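Local coordinates for protein ectonucleotide pyrophosphatase/phosphodiesterase family member 5 (Mus musculus, PDB 5VEO) that is an ectonucleotide pyrophosphatase/phosphodiesterase that probably hydrolyses phosphodiester bonds of nucleotides through a zinc-containing site, and is captured here as an inactive variant with AMP, at residues Thr56-Asn61 with Val77-Phe82; Phe70-Gly75 with Arg290-His295. The protein carries 1 engineered substitution. All blocks are in the same frame, centred on the assembly; numbering follows the deposited sequence.

Interaction 1 of 2, residues Thr56-Asn61 with Val77-Phe82; sequences TKAYPN and VANDMF. Engineered in segment 56-61: A58 (natural residue Thr). With AMP (adenosine monophosphate), chain Q.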
loop_
_atom_site.group_PDB
_atom_site.type_symbol
_atom_site.label_atom_id
_atom_site.label_comp_id
_atom_site.label_asym_id
_atom_site.label_seq_id
_atom_site.Cartn_x
_atom_site.Cartn_y
_atom_site.Cartn_z
ATOM N N THR A 56 -5.275 1.828 -5.626
ATOM C CA THR A 56 -3.860 2.027 -5.338
ATOM C C THR A 56 -3.679 3.009 -4.174
ATOM O O THR A 56 -3.076 4.095 -4.299
ATOM C CB THR A 56 -3.116 2.465 -6.606
ATOM O OG1 THR A 56 -3.737 3.620 -7.196
ATOM C CG2 THR A 56 -3.055 1.339 -7.635
ATOM N N LYS A 57 -4.207 2.582 -3.015
ATOM C CA LYS A 57 -4.120 3.281 -1.733
ATOM C C LYS A 57 -3.399 2.412 -0.702
ATOM O O LYS A 57 -3.148 1.218 -0.914
ATOM C CB LYS A 57 -5.522 3.672 -1.221
ATOM C CG LYS A 57 -6.337 4.541 -2.180
ATOM C CD LYS A 57 -6.262 5.948 -1.826
ATOM C CE LYS A 57 -7.212 6.871 -2.538
ATOM N NZ LYS A 57 -6.593 8.247 -2.404
ATOM N N ALA A 58 -3.090 3.001 0.455
ATOM C CA ALA A 58 -2.249 2.340 1.457
ATOM C C ALA A 58 -2.848 1.044 1.995
ATOM O O ALA A 58 -2.150 0.028 2.091
ATOM C CB ALA A 58 -1.974 3.295 2.616
ATOM N N TYR A 59 -4.099 1.067 2.440
ATOM C CA TYR A 59 -4.518 -0.080 3.232
ATOM C C TYR A 59 -4.720 -1.306 2.341
ATOM O O TYR A 59 -4.256 -2.398 2.701
ATOM C CB TYR A 59 -5.741 0.284 4.105
ATOM C CG TYR A 59 -5.194 0.734 5.439
ATOM C CD1 TYR A 59 -4.340 1.822 5.526
ATOM C CD2 TYR A 59 -5.410 -0.011 6.584
ATOM C CE1 TYR A 59 -3.746 2.180 6.735
ATOM C CE2 TYR A 59 -4.843 0.345 7.787
ATOM C CZ TYR A 59 -4.015 1.444 7.862
ATOM O OH TYR A 59 -3.433 1.751 9.071
ATOM N N PRO A 60 -5.329 -1.190 1.155
ATOM C CA PRO A 60 -5.375 -2.378 0.284
ATOM C C PRO A 60 -3.988 -2.881 -0.090
ATOM O O PRO A 60 -3.749 -4.095 -0.110
ATOM C CB PRO A 60 -6.158 -1.882 -0.939
ATOM C CG PRO A 60 -6.935 -0.752 -0.467
ATOM C CD PRO A 60 -6.131 -0.086 0.605
ATOM N N ASN A 61 -3.049 -1.977 -0.386
ATOM C CA ASN A 61 -1.770 -2.443 -0.914
ATOM C C ASN A 61 -0.846 -3.004 0.151
ATOM O O ASN A 61 -0.162 -3.999 -0.104
ATOM C CB ASN A 61 -1.121 -1.336 -1.727
ATOM C CG ASN A 61 -1.621 -1.393 -3.125
ATOM O OD1 ASN A 61 -1.105 -2.167 -3.931
ATOM N ND2 ASN A 61 -2.714 -0.685 -3.399
ATOM N N VAL A 77 -10.605 -3.238 0.987
ATOM C CA VAL A 77 -10.777 -2.768 -0.389
ATOM C C VAL A 77 -10.494 -1.279 -0.549
ATOM O O VAL A 77 -10.325 -0.818 -1.683
ATOM C CB VAL A 77 -12.182 -3.091 -0.939
ATOM C CG1 VAL A 77 -12.491 -4.577 -0.792
ATOM C CG2 VAL A 77 -13.269 -2.276 -0.277
ATOM N N ALA A 78 -10.393 -0.527 0.540
ATOM C CA ALA A 78 -10.151 0.905 0.485
ATOM C C ALA A 78 -9.713 1.368 1.868
ATOM O O ALA A 78 -9.815 0.629 2.849
ATOM C CB ALA A 78 -11.407 1.658 0.029
ATOM N N ASN A 79 -9.249 2.625 1.941
ATOM C CA ASN A 79 -8.963 3.255 3.224
ATOM C C ASN A 79 -10.233 3.665 3.943
ATOM O O ASN A 79 -10.196 3.886 5.151
ATOM C CB ASN A 79 -8.117 4.510 3.059
ATOM C CG ASN A 79 -6.736 4.235 2.498
ATOM O OD1 ASN A 79 -6.216 3.108 2.513
ATOM N ND2 ASN A 79 -6.117 5.296 2.036
ATOM N N ASP A 80 -11.326 3.824 3.202
ATOM C CA ASP A 80 -12.638 4.165 3.738
ATOM C C ASP A 80 -13.632 3.190 3.142
ATOM O O ASP A 80 -13.756 3.107 1.916
ATOM C CB ASP A 80 -13.026 5.604 3.402
ATOM C CG ASP A 80 -12.182 6.603 4.145
ATOM O OD1 ASP A 80 -11.154 7.026 3.595
ATOM O OD2 ASP A 80 -12.528 6.945 5.290
ATOM N N MET A 81 -14.313 2.443 4.006
ATOM C CA MET A 81 -15.192 1.364 3.584
ATOM C C MET A 81 -16.474 1.382 4.396
ATOM O O MET A 81 -16.531 1.905 5.512
ATOM C CB MET A 81 -14.569 -0.011 3.793
ATOM C CG MET A 81 -13.325 -0.284 3.016
ATOM S SD MET A 81 -12.726 -1.947 3.365
ATOM C CE MET A 81 -11.778 -1.692 4.858
ATOM N N PHE A 82 -17.484 0.733 3.839
ATOM C CA PHE A 82 -18.712 0.433 4.556
ATOM C C PHE A 82 -19.062 -1.013 4.261
ATOM O O PHE A 82 -19.178 -1.405 3.091
ATOM C CB PHE A 82 -19.855 1.357 4.146
ATOM C CG PHE A 82 -21.188 0.961 4.740
ATOM C CD1 PHE A 82 -21.378 0.988 6.111
ATOM C CD2 PHE A 82 -22.220 0.533 3.934
ATOM C CE1 PHE A 82 -22.608 0.616 6.674
ATOM C CE2 PHE A 82 -23.452 0.140 4.500
ATOM C CZ PHE A 82 -23.628 0.198 5.856
HETATM P P AMP Q . -2.462 6.638 1.682
HETATM O O1P AMP Q . -3.551 5.784 1.106
HETATM O O2P AMP Q . -2.634 8.113 1.299
HETATM O O3P AMP Q . -1.061 6.146 1.326
HETATM O "O5'" AMP Q . -2.552 6.569 3.279
HETATM C "C5'" AMP Q . -1.373 6.832 4.054
HETATM C "C4'" AMP Q . -1.648 7.541 5.351
HETATM O "O4'" AMP Q . -2.199 6.605 6.267
HETATM C "C3'" AMP Q . -0.383 8.073 6.028
HETATM O "O3'" AMP Q . -0.320 9.478 5.925
HETATM C "C2'" AMP Q . -0.516 7.656 7.497
HETATM O "O2'" AMP Q . -0.355 8.694 8.426
HETATM C "C1'" AMP Q . -1.906 7.058 7.565
HETATM N N9 AMP Q . -1.998 5.936 8.473
HETATM C C8 AMP Q . -1.378 4.747 8.379
HETATM N N7 AMP Q . -1.745 3.956 9.417
HETATM C C5 AMP Q . -2.620 4.683 10.161
HETATM C C6 AMP Q . -3.411 4.471 11.391
HETATM N N6 AMP Q . -3.330 3.298 12.045
HETATM N N1 AMP Q . -4.199 5.468 11.830
HETATM C C2 AMP Q . -4.303 6.649 11.195
HETATM N N3 AMP Q . -3.628 6.923 10.067
HETATM C C4 AMP Q . -2.780 5.983 9.539
#
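One primary amide, that of N79, works in two directions: its oxygen holds the start of a helix while its nitrogen holds the nucleotide. Y59 N donates to N79 OD1 at 2.9 Å; the bond is nearly straight (158° at the hydrogen) and Y59 N lies in the plane of the N79 carbonyl. This bond fixes the rotation of the group and directs N79 ND2 onto AMP O1P at 2.8 Å. The same phosphate oxygen takes a second bond from A58 N, 2.9 Å from AMP O1P, so a side-chain amide and a backbone N-H at the helix start grip it together; the helix end would be expected to stabilise its negative charge. A58 is an engineered residue, threonine in the natural sequence, and its CB lies 3.3 Å from AMP O3P. K57, the N-cap residue, crosses the N79 side chain at about a right angle, with CB and CD on its ND2 end, then bends at chi2 (-98°) so that NZ bonds H325 O. K57 O accepts both N and ND2 of N61. The Y59 ring stands nearly perpendicular to the N79 amide, and the adenine reaches its edge, with Y59 OH 2.8 Å from AMP N7. The P60 ring packs with CD on N79 OD1 and with CG on the 77-78 peptide, 3.6 Å from V77 C. Zinc lies about 4 Å from the A58 side chain. A helix start and an asparagine sharing a phosphate oxygen beside zinc is the phosphate-binding arrangement of the nucleotide pyrophosphatase/phosphodiesterase active site, within the alkaline phosphatase superfamily.

Interaction 2 of 2, residues Phe70-Gly75 with Arg290-His295; sequences FAENHG and RWHYKH. With NAG (2-acetamido-2-deoxy-beta-D-glucopyranose), chain H.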
loop_
_atom_site.group_PDB
_atom_site.type_symbol
_atom_site.label_atom_id
_atom_site.label_comp_id
_atom_site.label_asym_id
_atom_site.label_seq_id
_atom_site.Cartn_x
_atom_site.Cartn_y
_atom_site.Cartn_z
ATOM N N PHE A 70 -5.441 -10.353 -3.824
ATOM C CA PHE A 70 -6.134 -9.181 -4.334
ATOM C C PHE A 70 -7.136 -8.673 -3.307
ATOM O O PHE A 70 -7.538 -9.394 -2.379
ATOM C CB PHE A 70 -6.851 -9.516 -5.637
ATOM C CG PHE A 70 -5.924 -9.802 -6.764
ATOM C CD1 PHE A 70 -5.105 -8.806 -7.258
ATOM C CD2 PHE A 70 -5.862 -11.061 -7.330
ATOM C CE1 PHE A 70 -4.245 -9.056 -8.313
ATOM C CE2 PHE A 70 -5.005 -11.319 -8.391
ATOM C CZ PHE A 70 -4.189 -10.321 -8.871
ATOM N N ALA A 71 -7.529 -7.401 -3.468
ATOM C CA ALA A 71 -8.362 -6.746 -2.460
ATOM C C ALA A 71 -9.740 -7.391 -2.320
ATOM O O ALA A 71 -10.287 -7.430 -1.211
ATOM C CB ALA A 71 -8.508 -5.252 -2.771
ATOM N N GLU A 72 -10.331 -7.895 -3.408
ATOM C CA GLU A 72 -11.637 -8.517 -3.252
ATOM C C GLU A 72 -11.569 -9.755 -2.365
ATOM O O GLU A 72 -12.589 -10.135 -1.781
ATOM C CB GLU A 72 -12.249 -8.866 -4.618
ATOM C CG GLU A 72 -11.569 -10.029 -5.349
ATOM C CD GLU A 72 -12.088 -10.242 -6.765
ATOM O OE1 GLU A 72 -11.548 -11.135 -7.457
ATOM O OE2 GLU A 72 -13.024 -9.535 -7.189
ATOM N N ASN A 73 -10.393 -10.380 -2.252
ATOM C CA ASN A 73 -10.189 -11.551 -1.413
ATOM C C ASN A 73 -9.770 -11.196 0.008
ATOM O O ASN A 73 -10.289 -11.794 0.952
ATOM C CB ASN A 73 -9.148 -12.468 -2.043
ATOM C CG ASN A 73 -9.522 -12.867 -3.453
ATOM O OD1 ASN A 73 -8.856 -12.501 -4.409
ATOM N ND2 ASN A 73 -10.622 -13.575 -3.585
ATOM N N HIS A 74 -8.840 -10.254 0.215
ATOM C CA HIS A 74 -8.467 -10.009 1.605
ATOM C C HIS A 74 -9.395 -9.029 2.314
ATOM O O HIS A 74 -9.348 -8.954 3.542
ATOM C CB HIS A 74 -6.999 -9.587 1.733
ATOM C CG HIS A 74 -6.631 -8.300 1.066
ATOM N ND1 HIS A 74 -7.304 -7.113 1.275
ATOM C CD2 HIS A 74 -5.587 -8.004 0.257
ATOM C CE1 HIS A 74 -6.699 -6.147 0.607
ATOM N NE2 HIS A 74 -5.659 -6.665 -0.027
ATOM N N GLY A 75 -10.260 -8.316 1.585
ATOM C CA GLY A 75 -11.347 -7.554 2.166
ATOM C C GLY A 75 -11.022 -6.136 2.585
ATOM O O GLY A 75 -11.941 -5.398 2.969
ATOM N N ARG A 290 -9.852 -7.287 -14.454
ATOM C CA ARG A 290 -8.414 -7.206 -14.241
ATOM C C ARG A 290 -8.064 -6.513 -12.935
ATOM O O ARG A 290 -6.927 -6.660 -12.470
ATOM C CB ARG A 290 -7.730 -6.485 -15.393
ATOM C CG ARG A 290 -8.102 -5.037 -15.552
ATOM C CD ARG A 290 -7.408 -4.450 -16.777
ATOM N NE ARG A 290 -7.908 -3.112 -17.045
ATOM C CZ ARG A 290 -7.386 -2.001 -16.528
ATOM N NH1 ARG A 290 -6.315 -2.051 -15.739
ATOM N NH2 ARG A 290 -7.933 -0.834 -16.813
ATOM N N TRP A 291 -9.000 -5.761 -12.343
ATOM C CA TRP A 291 -8.766 -5.119 -11.050
ATOM C C TRP A 291 -9.021 -6.043 -9.866
ATOM O O TRP A 291 -8.599 -5.712 -8.752
ATOM C CB TRP A 291 -9.646 -3.879 -10.908
ATOM C CG TRP A 291 -9.197 -2.706 -11.701
ATOM C CD1 TRP A 291 -7.926 -2.447 -12.153
ATOM C CD2 TRP A 291 -9.999 -1.596 -12.122
ATOM N NE1 TRP A 291 -7.897 -1.256 -12.826
ATOM C CE2 TRP A 291 -9.151 -0.707 -12.819
ATOM C CE3 TRP A 291 -11.343 -1.262 -11.969
ATOM C CZ2 TRP A 291 -9.618 0.482 -13.388
ATOM C CZ3 TRP A 291 -11.806 -0.091 -12.533
ATOM C CH2 TRP A 291 -10.942 0.778 -13.217
ATOM N N HIS A 292 -9.690 -7.178 -10.074
ATOM C CA HIS A 292 -9.928 -8.152 -9.001
ATOM C C HIS A 292 -10.481 -7.442 -7.779
ATOM O O HIS A 292 -9.961 -7.526 -6.657
ATOM C CB HIS A 292 -8.657 -8.920 -8.689
ATOM C CG HIS A 292 -8.063 -9.548 -9.904
ATOM N ND1 HIS A 292 -8.734 -10.498 -10.641
ATOM C CD2 HIS A 292 -6.905 -9.307 -10.560
ATOM C CE1 HIS A 292 -8.001 -10.841 -11.683
ATOM N NE2 HIS A 292 -6.882 -10.137 -11.654
ATOM N N TYR A 293 -11.533 -6.683 -8.025
ATOM C CA TYR A 293 -12.029 -5.770 -7.026
ATOM C C TYR A 293 -13.472 -6.049 -6.632
ATOM O O TYR A 293 -13.802 -5.867 -5.464
ATOM C CB TYR A 293 -11.838 -4.321 -7.528
ATOM C CG TYR A 293 -11.933 -3.289 -6.452
ATOM C CD1 TYR A 293 -12.987 -2.393 -6.413
ATOM C CD2 TYR A 293 -10.975 -3.223 -5.454
ATOM C CE1 TYR A 293 -13.074 -1.446 -5.419
ATOM C CE2 TYR A 293 -11.046 -2.277 -4.451
ATOM C CZ TYR A 293 -12.122 -1.408 -4.421
ATOM O OH TYR A 293 -12.230 -0.449 -3.448
ATOM N N LYS A 294 -14.258 -6.674 -7.489
ATOM C CA LYS A 294 -15.717 -6.639 -7.404
ATOM C C LYS A 294 -16.347 -7.717 -6.529
ATOM O O LYS A 294 -17.481 -7.525 -6.083
ATOM C CB LYS A 294 -16.295 -6.715 -8.826
ATOM C CG LYS A 294 -16.418 -8.091 -9.401
ATOM C CD LYS A 294 -17.219 -8.050 -10.708
ATOM C CE LYS A 294 -16.284 -7.952 -11.839
ATOM N NZ LYS A 294 -16.971 -7.873 -13.157
ATOM N N HIS A 295 -15.668 -8.833 -6.262
ATOM C CA HIS A 295 -16.307 -9.964 -5.583
ATOM C C HIS A 295 -16.185 -9.834 -4.067
ATOM O O HIS A 295 -15.575 -10.656 -3.388
ATOM C CB HIS A 295 -15.709 -11.279 -6.071
ATOM C CG HIS A 295 -15.925 -11.533 -7.528
ATOM N ND1 HIS A 295 -17.179 -11.686 -8.079
ATOM C CD2 HIS A 295 -15.047 -11.646 -8.554
ATOM C CE1 HIS A 295 -17.064 -11.900 -9.378
ATOM N NE2 HIS A 295 -15.781 -11.882 -9.692
HETATM C C1 NAG H . -6.934 -15.282 -5.564
HETATM C C2 NAG H . -7.867 -15.803 -6.634
HETATM C C3 NAG H . -9.168 -16.268 -6.000
HETATM C C4 NAG H . -8.906 -17.232 -4.851
HETATM C C5 NAG H . -7.861 -16.678 -3.887
HETATM C C6 NAG H . -7.418 -17.687 -2.854
HETATM C C7 NAG H . -7.763 -14.927 -8.923
HETATM C C8 NAG H . -8.175 -13.818 -9.842
HETATM N N2 NAG H . -8.139 -14.799 -7.649
HETATM O O3 NAG H . -9.952 -16.901 -7.000
HETATM O O4 NAG H . -10.118 -17.447 -4.140
HETATM O O5 NAG H . -6.687 -16.303 -4.615
HETATM O O6 NAG H . -7.117 -18.937 -3.458
HETATM O O7 NAG H . -7.127 -15.899 -9.320
HETATM O O HOH W 1 -7.541 -5.816 -5.929
HETATM O O HOH W 2 -11.292 -11.495 -10.024
#
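Over one face of the F70 phenyl ring sits the H292 imidazole, its CD2 3.3 Å above the centre of the phenyl plane. The rings are tilted by 31° with centroids 4.1 Å apart, and H292 CB adds a CH-pi contact over the phenyl face. The imidazole has F70 CE2 over one face and R290 C over the opposite face, toward the rim; at its edge lie E72 OE1 and, in plane, a water. The glycan methyl C8 comes obliquely, 3.5 Å from H292 ND1. The H295 ring carries K294 CG over the centre of one face and meets E72 OE1 at its edge.

E72 is the polar centre. Its CG takes the crowded position between the backbone N and the carbonyl carbon (chi1 71°), and the chain then runs extended along the backbone of 292-295. There H295 N donates to E72 OE2 at 2.9 Å, from above the carboxylate plane, and the H295 ring lies alongside, pointing the same way. The other oxygen, E72 OE1, is held by the edge water at 2.6 Å, which also bonds H292 ND1; the carboxylate would tend to favour protonated histidines here. E72 N donates to H292 O at 3.3 Å, while a second water joins A71 N to W291 O. A71 CB touches Y293 CD2 obliquely. Thus the start of the short helix 71-74, with F70 at its N-cap, docks on the loop joining strands 279-283 and 302-306: a helix start whose N-H groups are met by loop carbonyls, one directly and one through water.

Overall arrangement
Interactions 1 and 2 have centres 11 Å apart and are interleaved along the chain: helix 58-67, helix 71-74 and strand 80-83 follow one another, so segment 70-75 lies between the two halves of interaction 1. A direct tie is a probable hydrogen bond of 2.6 Å between Y293 OH and V77 O, which connects the 290-295 loop to the backbone two residues before N79. Packing adds to it, with V77 CG1 3.6 Å from A71 O and M81 SD 3.6 Å from G75 O. Interaction 1 contributes to the AMP pocket beside zinc, whereas interaction 2 lies farther out, against an N-acetylglucosamine near the surface.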